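Local structure of SusD-like carbohydrate binding protein BF1063 (Bacteroides fragilis NCTC 9343, 3I4G) at residues N70-F74 with D84-I88; T119-E124 with A179-R183; Q256-N260 with S377-T382. The protein probably binds carbohydrate at the outer membrane of the bacterium, as expected of a member of the SusD family of glycan-binding proteins. The contacts are given in a common frame with arbitrary orientation. Numbering follows the deposited sequence.

How the contacts relate
The three contacts lie in different parts of one chain and do not touch; nearest atoms of contacts 1 and 2 are about 22 Å apart, those of contacts 2 and 3 about 13 Å. Contacts 1 and 2 belong to the helical N-terminal part, where helix 86-109, which begins at contact 1, is followed by helix 116-139, which carries one side of contact 2. Contact 3 joins two strands of the later SusD family region. Contact 1 is buried and largely aromatic, with one hydrogen bond across it. Contact 2, partly buried and farthest from the chain centre, relies on apolar packing and a water bridge. Contact 3 combines a two-bond backbone ladder, an asparagine side-chain bond and bridging waters.

Contact 1: N70-F74 with D84-I88; sequences NNPFF and DNAFI
A weakly bonded helix start about 72-74 meets the start of helix 86-109, with CA atoms closest at P72 and N85 (6.4 Å) and at F73 and F87 (5.9 Å). Each helix is preceded by an extended asparagine with a t side chain (psi near 130°) at the N-cap. N71 OD1 accepts from F73 N (2.9 Å); N85 OD1 accepts from F87 N (2.9 Å) and I88 N (3.1 Å). N85 ND2 crosses the gap to donate to P72 O at 2.8 Å. A single side chain thus caps its own helix and ties it to helix 72-78, in the helical N-terminal part of this SusD-family protein. F87 (m) points toward the other segment and receives F73 CB over its ring face, a CH-pi contact 3.6 Å from the centroid. The F73 (t) and F87 rings lie obliquely, planes at 46° and centroids 5.2 Å apart, with F73 CD1 3.5 Å from F87 CD2, while P72 CB packs 3.8 Å from F87 CE1.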
loop_
_atom_site.group_PDB
_atom_site.type_symbol
_atom_site.label_atom_id
_atom_site.label_comp_id
_atom_site.label_asym_id
_atom_site.label_seq_id
_atom_site.Cartn_x
_atom_site.Cartn_y
_atom_site.Cartn_z
ATOM N N ASN A 70 7.661 -20.272 -4.002
ATOM C CA ASN A 70 7.937 -20.447 -5.426
ATOM C C ASN A 70 7.055 -19.562 -6.305
ATOM O O ASN A 70 7.245 -19.486 -7.523
ATOM C CB ASN A 70 7.778 -21.916 -5.809
ATOM C CG ASN A 70 8.824 -22.804 -5.159
ATOM O OD1 ASN A 70 8.496 -23.817 -4.549
ATOM N ND2 ASN A 70 10.082 -22.414 -5.272
ATOM N N ASN A 71 6.143 -18.822 -5.704
ATOM C CA ASN A 71 5.270 -17.977 -6.492
ATOM C C ASN A 71 6.080 -16.777 -6.997
ATOM O O ASN A 71 6.766 -16.137 -6.231
ATOM C CB ASN A 71 4.082 -17.483 -5.699
ATOM C CG ASN A 71 3.192 -16.628 -6.554
ATOM O OD1 ASN A 71 3.345 -15.426 -6.560
ATOM N ND2 ASN A 71 2.352 -17.255 -7.353
ATOM N N PRO A 72 6.012 -16.433 -8.292
ATOM C CA PRO A 72 6.881 -15.343 -8.791
ATOM C C PRO A 72 6.597 -13.979 -8.193
ATOM O O PRO A 72 7.495 -13.128 -8.174
ATOM C CB PRO A 72 6.637 -15.391 -10.320
ATOM C CG PRO A 72 6.238 -16.827 -10.578
ATOM C CD PRO A 72 5.347 -17.160 -9.379
ATOM N N PHE A 73 5.399 -13.730 -7.656
ATOM C CA PHE A 73 5.168 -12.441 -7.009
ATOM C C PHE A 73 6.026 -12.334 -5.767
ATOM O O PHE A 73 6.744 -11.374 -5.574
ATOM C CB PHE A 73 3.687 -12.279 -6.656
ATOM C CG PHE A 73 3.310 -10.934 -6.093
ATOM C CD1 PHE A 73 3.463 -9.768 -6.828
ATOM C CD2 PHE A 73 2.721 -10.850 -4.836
ATOM C CE1 PHE A 73 3.051 -8.553 -6.312
ATOM C CE2 PHE A 73 2.308 -9.661 -4.339
ATOM C CZ PHE A 73 2.450 -8.519 -5.067
ATOM N N PHE A 74 5.982 -13.358 -4.930
ATOM C CA PHE A 74 6.828 -13.416 -3.737
ATOM C C PHE A 74 8.311 -13.319 -4.086
ATOM O O PHE A 74 9.110 -12.704 -3.351
ATOM C CB PHE A 74 6.510 -14.712 -2.967
ATOM C CG PHE A 74 7.343 -14.907 -1.745
ATOM C CD1 PHE A 74 6.974 -14.329 -0.521
ATOM C CD2 PHE A 74 8.489 -15.664 -1.794
ATOM C CE1 PHE A 74 7.755 -14.529 0.626
ATOM C CE2 PHE A 74 9.224 -15.885 -0.645
ATOM C CZ PHE A 74 8.846 -15.320 0.547
ATOM N N ASP A 84 12.429 -12.144 -16.455
ATOM C CA ASP A 84 11.254 -12.724 -17.098
ATOM C C ASP A 84 10.050 -12.849 -16.155
ATOM O O ASP A 84 9.036 -13.475 -16.501
ATOM C CB ASP A 84 11.577 -14.095 -17.704
ATOM C CG ASP A 84 12.019 -15.092 -16.690
ATOM O OD1 ASP A 84 12.161 -14.731 -15.482
ATOM O OD2 ASP A 84 12.188 -16.274 -17.080
ATOM N N ASN A 85 10.106 -12.218 -14.989
ATOM C CA ASN A 85 9.022 -12.293 -14.012
ATOM C C ASN A 85 7.723 -11.687 -14.563
ATOM O O ASN A 85 7.737 -10.543 -15.062
ATOM C CB ASN A 85 9.533 -11.626 -12.714
ATOM C CG ASN A 85 8.545 -11.690 -11.576
ATOM O OD1 ASN A 85 7.506 -11.028 -11.589
ATOM N ND2 ASN A 85 8.893 -12.471 -10.555
ATOM N N ALA A 86 6.609 -12.423 -14.457
ATOM C CA ALA A 86 5.343 -11.961 -15.022
ATOM C C ALA A 86 4.765 -10.780 -14.270
ATOM O O ALA A 86 4.071 -9.958 -14.865
ATOM C CB ALA A 86 4.333 -13.092 -15.007
ATOM N N PHE A 87 5.037 -10.661 -12.979
ATOM C CA PHE A 87 4.447 -9.596 -12.169
ATOM C C PHE A 87 5.130 -8.282 -12.458
ATOM O O PHE A 87 4.441 -7.275 -12.580
ATOM C CB PHE A 87 4.482 -9.976 -10.684
ATOM C CG PHE A 87 3.618 -11.176 -10.372
ATOM C CD1 PHE A 87 4.081 -12.446 -10.566
ATOM C CD2 PHE A 87 2.314 -11.014 -9.921
ATOM C CE1 PHE A 87 3.269 -13.548 -10.301
ATOM C CE2 PHE A 87 1.509 -12.109 -9.654
ATOM C CZ PHE A 87 1.978 -13.361 -9.819
ATOM N N ILE A 88 6.450 -8.269 -12.582
ATOM C CA ILE A 88 7.112 -7.001 -12.899
ATOM C C ILE A 88 6.687 -6.578 -14.307
ATOM O O ILE A 88 6.572 -5.376 -14.592
ATOM C CB ILE A 88 8.649 -6.988 -12.728
ATOM C CG1 ILE A 88 9.371 -7.823 -13.779
ATOM C CG2 ILE A 88 8.995 -7.403 -11.278
ATOM C CD1 ILE A 88 10.932 -7.809 -13.664
#

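Contact 2: T119-E124 with A179-R183; sequences TRMIAE and ADLPR
D180, L181 and R120 bury the most surface where the end of helix 163-180 and the extended residues after it cross helix 116-139. Segment 119-124 is regular helix; segment 179-183 begins in a weakly bonded helix end and is extended at L181 and P182 (psi near 147°). The closest CA atoms are those of R120 and L181, 5.7 Å apart. D180 (m) points toward the helix, placing its CB 3.7 Å from A123 CB and its OD2 3.5 Å from T119 CG2. Water 1 donates to both D180 OD2 (2.7 Å) and T119 O (2.8 Å), linking the segments without a direct hydrogen bond. L181 (m, t) directs CD2 to A123 CB at 3.8 Å and E124 CG at 3.5 Å, and also touches A200 of helix 197-211. R120 is fully extended, all four chi angles near 180°, so that P182 CG lies over one guanidinium face, 3.5 Å from R120 NE. R120 is salt-bridged to E191, and E124 OE1 is hydrogen-bonded to Y32 and salt-bridged to R194. Packing of a helix against another helix's end and the chain leaving it is consistent with the TPR-like helical architecture of the SusD family.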
loop_
_atom_site.group_PDB
_atom_site.type_symbol
_atom_site.label_atom_id
_atom_site.label_comp_id
_atom_site.label_asym_id
_atom_site.label_seq_id
_atom_site.Cartn_x
_atom_site.Cartn_y
_atom_site.Cartn_z
ATOM N N THR A 119 -8.699 23.180 -17.728
ATOM C CA THR A 119 -7.506 23.359 -16.908
ATOM C C THR A 119 -7.407 22.303 -15.802
ATOM O O THR A 119 -6.328 21.745 -15.534
ATOM C CB THR A 119 -7.493 24.791 -16.371
ATOM O OG1 THR A 119 -7.356 25.686 -17.499
ATOM C CG2 THR A 119 -6.346 25.058 -15.436
ATOM N N ARG A 120 -8.540 21.996 -15.196
ATOM C CA ARG A 120 -8.584 20.935 -14.194
ATOM C C ARG A 120 -8.224 19.590 -14.789
ATOM O O ARG A 120 -7.403 18.853 -14.235
ATOM C CB ARG A 120 -9.970 20.881 -13.567
ATOM C CG ARG A 120 -10.066 19.788 -12.531
ATOM C CD ARG A 120 -11.454 19.733 -11.977
ATOM N NE ARG A 120 -11.566 18.662 -10.989
ATOM C CZ ARG A 120 -12.685 18.384 -10.329
ATOM N NH1 ARG A 120 -13.780 19.109 -10.492
ATOM N NH2 ARG A 120 -12.701 17.377 -9.456
HETATM N N MSE A 121 -8.822 19.252 -15.913
HETATM C CA MSE A 121 -8.591 17.924 -16.502
HETATM C C MSE A 121 -7.150 17.726 -16.969
HETATM O O MSE A 121 -6.591 16.644 -16.816
HETATM C CB MSE A 121 -9.539 17.673 -17.649
HETATM C CG MSE A 121 -11.013 17.588 -17.161
HETATM SE SE MSE A 121 -12.198 16.871 -18.523
HETATM C CE MSE A 121 -12.327 18.474 -19.475
ATOM N N ILE A 122 -6.503 18.782 -17.442
ATOM C CA ILE A 122 -5.089 18.727 -17.779
ATOM C C ILE A 122 -4.298 18.397 -16.517
ATOM O O ILE A 122 -3.421 17.553 -16.524
ATOM C CB ILE A 122 -4.578 20.041 -18.377
ATOM C CG1 ILE A 122 -5.138 20.208 -19.790
ATOM C CG2 ILE A 122 -3.032 20.078 -18.380
ATOM C CD1 ILE A 122 -4.970 21.594 -20.386
ATOM N N ALA A 123 -4.608 19.087 -15.415
ATOM C CA ALA A 123 -3.941 18.776 -14.145
ATOM C C ALA A 123 -4.178 17.337 -13.694
ATOM O O ALA A 123 -3.257 16.678 -13.171
ATOM C CB ALA A 123 -4.396 19.764 -13.074
ATOM N N GLU A 124 -5.388 16.816 -13.876
ATOM C CA GLU A 124 -5.682 15.428 -13.507
ATOM C C GLU A 124 -4.863 14.471 -14.334
ATOM O O GLU A 124 -4.309 13.517 -13.795
ATOM C CB GLU A 124 -7.163 15.157 -13.651
ATOM C CG GLU A 124 -7.994 15.975 -12.679
ATOM C CD GLU A 124 -9.444 15.679 -12.777
ATOM O OE1 GLU A 124 -9.912 14.715 -12.133
ATOM O OE2 GLU A 124 -10.138 16.404 -13.507
ATOM N N ALA A 179 -1.346 22.816 -8.304
ATOM C CA ALA A 179 -1.774 24.191 -8.468
ATOM C C ALA A 179 -3.142 24.306 -9.113
ATOM O O ALA A 179 -3.867 25.236 -8.804
ATOM C CB ALA A 179 -0.763 24.958 -9.296
ATOM N N ASP A 180 -3.471 23.378 -10.018
ATOM C CA ASP A 180 -4.717 23.458 -10.802
ATOM C C ASP A 180 -5.759 22.412 -10.465
ATOM O O ASP A 180 -6.749 22.289 -11.172
ATOM C CB ASP A 180 -4.394 23.401 -12.311
ATOM C CG ASP A 180 -3.758 24.682 -12.839
ATOM O OD1 ASP A 180 -3.900 25.762 -12.203
ATOM O OD2 ASP A 180 -3.159 24.613 -13.937
ATOM N N LEU A 181 -5.563 21.696 -9.365
ATOM C CA LEU A 181 -6.572 20.766 -8.892
ATOM C C LEU A 181 -7.357 21.426 -7.766
ATOM O O LEU A 181 -6.772 22.187 -6.968
ATOM C CB LEU A 181 -5.931 19.483 -8.372
ATOM C CG LEU A 181 -5.287 18.580 -9.429
ATOM C CD1 LEU A 181 -4.462 17.469 -8.784
ATOM C CD2 LEU A 181 -6.347 18.001 -10.380
ATOM N N PRO A 182 -8.651 21.121 -7.659
ATOM C CA PRO A 182 -9.400 21.676 -6.528
ATOM C C PRO A 182 -8.916 21.143 -5.204
ATOM O O PRO A 182 -8.503 19.986 -5.095
ATOM C CB PRO A 182 -10.848 21.257 -6.779
ATOM C CG PRO A 182 -10.854 20.427 -8.036
ATOM C CD PRO A 182 -9.459 20.242 -8.530
ATOM N N ARG A 183 -9.016 21.979 -4.185
ATOM C CA ARG A 183 -8.717 21.542 -2.827
ATOM C C ARG A 183 -9.736 20.510 -2.415
ATOM O O ARG A 183 -10.868 20.492 -2.884
ATOM C CB ARG A 183 -8.692 22.738 -1.870
ATOM C CG ARG A 183 -10.028 23.375 -1.641
ATOM C CD ARG A 183 -9.861 24.686 -0.926
ATOM N NE ARG A 183 -9.296 24.496 0.410
ATOM C CZ ARG A 183 -8.614 25.419 1.080
ATOM N NH1 ARG A 183 -8.350 26.611 0.550
ATOM N NH2 ARG A 183 -8.205 25.155 2.304
HETATM O O HOH W 1 -3.650 22.606 -15.675
#

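Contact 3: Q256-N260 with S377-T382; sequences QYLEN and SANGLT. With EDO (1,2-ethanediol), chain C.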
loop_
_atom_site.group_PDB
_atom_site.type_symbol
_atom_site.label_atom_id
_atom_site.label_comp_id
_atom_site.label_asym_id
_atom_site.label_seq_id
_atom_site.Cartn_x
_atom_site.Cartn_y
_atom_site.Cartn_z
ATOM N N GLN A 256 -12.456 3.735 -5.024
ATOM C CA GLN A 256 -13.769 3.297 -4.642
ATOM C C GLN A 256 -14.248 2.249 -5.642
ATOM O O GLN A 256 -14.221 2.500 -6.842
ATOM C CB GLN A 256 -14.756 4.465 -4.603
ATOM C CG GLN A 256 -16.169 4.034 -4.310
ATOM C CD GLN A 256 -17.078 5.194 -4.149
ATOM O OE1 GLN A 256 -17.373 5.903 -5.132
ATOM N NE2 GLN A 256 -17.570 5.383 -2.958
ATOM N N TYR A 257 -14.718 1.110 -5.149
ATOM C CA TYR A 257 -15.300 0.034 -5.931
ATOM C C TYR A 257 -16.794 -0.000 -5.658
ATOM O O TYR A 257 -17.214 -0.040 -4.515
ATOM C CB TYR A 257 -14.646 -1.276 -5.541
ATOM C CG TYR A 257 -13.166 -1.351 -5.781
ATOM C CD1 TYR A 257 -12.262 -0.961 -4.824
ATOM C CD2 TYR A 257 -12.667 -1.886 -6.963
ATOM C CE1 TYR A 257 -10.901 -1.035 -5.041
ATOM C CE2 TYR A 257 -11.315 -1.965 -7.203
ATOM C CZ TYR A 257 -10.448 -1.543 -6.245
ATOM O OH TYR A 257 -9.097 -1.664 -6.472
ATOM N N LEU A 258 -17.585 0.005 -6.723
ATOM C CA LEU A 258 -19.047 -0.056 -6.679
ATOM C C LEU A 258 -19.459 -1.347 -7.324
ATOM O O LEU A 258 -19.094 -1.640 -8.476
ATOM C CB LEU A 258 -19.673 1.127 -7.394
ATOM C CG LEU A 258 -19.362 2.517 -6.843
ATOM C CD1 LEU A 258 -20.096 3.543 -7.698
ATOM C CD2 LEU A 258 -19.754 2.699 -5.390
ATOM N N GLU A 259 -20.239 -2.145 -6.599
ATOM C CA GLU A 259 -20.616 -3.479 -7.067
ATOM C C GLU A 259 -21.351 -3.470 -8.394
ATOM O O GLU A 259 -21.232 -4.436 -9.152
ATOM C CB GLU A 259 -21.449 -4.222 -6.005
ATOM C CG GLU A 259 -22.741 -3.551 -5.686
ATOM C CD GLU A 259 -23.514 -4.261 -4.589
ATOM O OE1 GLU A 259 -23.136 -5.371 -4.141
ATOM O OE2 GLU A 259 -24.527 -3.706 -4.135
ATOM N N ASN A 260 -22.050 -2.399 -8.742
ATOM C CA ASN A 260 -22.723 -2.387 -10.071
ATOM C C ASN A 260 -21.803 -1.997 -11.259
ATOM O O ASN A 260 -22.259 -1.974 -12.410
ATOM C CB ASN A 260 -23.974 -1.486 -10.062
ATOM C CG ASN A 260 -25.046 -1.916 -9.066
ATOM O OD1 ASN A 260 -25.043 -3.051 -8.540
ATOM N ND2 ASN A 260 -26.035 -1.000 -8.844
ATOM N N SER A 377 -17.247 -9.505 -6.687
ATOM C CA SER A 377 -17.531 -8.182 -7.231
ATOM C C SER A 377 -18.313 -7.412 -6.179
ATOM O O SER A 377 -19.535 -7.252 -6.241
ATOM C CB SER A 377 -18.313 -8.312 -8.522
ATOM O OG SER A 377 -18.559 -7.049 -9.129
ATOM N N ALA A 378 -17.560 -6.886 -5.228
ATOM C CA ALA A 378 -18.089 -6.241 -4.032
ATOM C C ALA A 378 -17.857 -4.758 -4.043
ATOM O O ALA A 378 -16.999 -4.226 -4.753
ATOM C CB ALA A 378 -17.397 -6.851 -2.786
ATOM N N ASN A 379 -18.621 -4.075 -3.197
ATOM C CA ASN A 379 -18.303 -2.718 -2.876
ATOM C C ASN A 379 -17.010 -2.721 -2.083
ATOM O O ASN A 379 -16.728 -3.654 -1.332
ATOM C CB ASN A 379 -19.399 -2.096 -2.014
ATOM C CG ASN A 379 -20.676 -1.891 -2.742
ATOM O OD1 ASN A 379 -20.714 -1.493 -3.902
ATOM N ND2 ASN A 379 -21.768 -2.099 -2.020
ATOM N N GLY A 380 -16.212 -1.690 -2.204
ATOM C CA GLY A 380 -14.963 -1.589 -1.455
ATOM C C GLY A 380 -14.406 -0.204 -1.490
ATOM O O GLY A 380 -14.760 0.605 -2.350
ATOM N N LEU A 381 -13.508 0.104 -0.559
ATOM C CA LEU A 381 -12.848 1.401 -0.523
ATOM C C LEU A 381 -11.441 1.187 0.005
ATOM O O LEU A 381 -11.264 0.777 1.175
ATOM C CB LEU A 381 -13.660 2.362 0.325
ATOM C CG LEU A 381 -13.311 3.841 0.386
ATOM C CD1 LEU A 381 -11.955 4.083 1.068
ATOM C CD2 LEU A 381 -13.327 4.433 -1.005
ATOM N N THR A 382 -10.445 1.455 -0.838
ATOM C CA THR A 382 -9.040 1.255 -0.454
ATOM C C THR A 382 -8.289 2.573 -0.550
ATOM O O THR A 382 -7.972 3.050 -1.666
ATOM C CB THR A 382 -8.373 0.177 -1.302
ATOM O OG1 THR A 382 -8.355 0.594 -2.666
ATOM C CG2 THR A 382 -9.134 -1.134 -1.182
HETATM C C1 EDO C . -15.906 -5.714 0.928
HETATM O O1 EDO C . -14.972 -5.135 -0.011
HETATM C C2 EDO C . -16.087 -4.655 2.008
HETATM O O2 EDO C . -16.500 -5.298 3.197
HETATM O O HOH W 2 -7.429 -1.283 -4.491
HETATM O O HOH W 3 -21.507 -7.553 -4.281
HETATM O O HOH W 4 -21.697 -7.498 -7.982
#
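Segments 256-260 and 377-382 run antiparallel, and most polar groups along their seam find partners. Y257 and G380 form the hydrogen-bonded pair: Y257 N donates to G380 O (2.8 Å) and G380 N to Y257 O (3.0 Å). Y257 O also receives a CA-H...O contact from N379 CA at 3.3 Å. Q256 and L381 make the adjoining non-hydrogen-bonded pair, with L381 CD2 3.9 Å from Q256 CB. Beyond the ladder a side chain continues the link, N379 OD1 accepting from E259 N at 2.8 Å, while N379 O takes a 2.6 Å hydrogen bond from O1 of a 1,2-ethanediol, probably a crystallisation component, also hydrogen-bonded to E367 N. Water 2 connects Y257 OH (2.6 Å) with T382 OG1 (2.8 Å); water 3 lies 2.7 Å from E259 OE1 and 2.8 Å from S377 O, and water 4 donates to S377 O at 2.8 Å and, weakly, to E259 O at 3.3 Å. S377 OG is hydrogen-bonded to D38. The pairing forms one end of a two-stranded antiparallel sheet, strands 254-257 and 380-386, which a T382 to I255 backbone hydrogen bond extends, with T382 packed on M53 and I54 of helix 50-54.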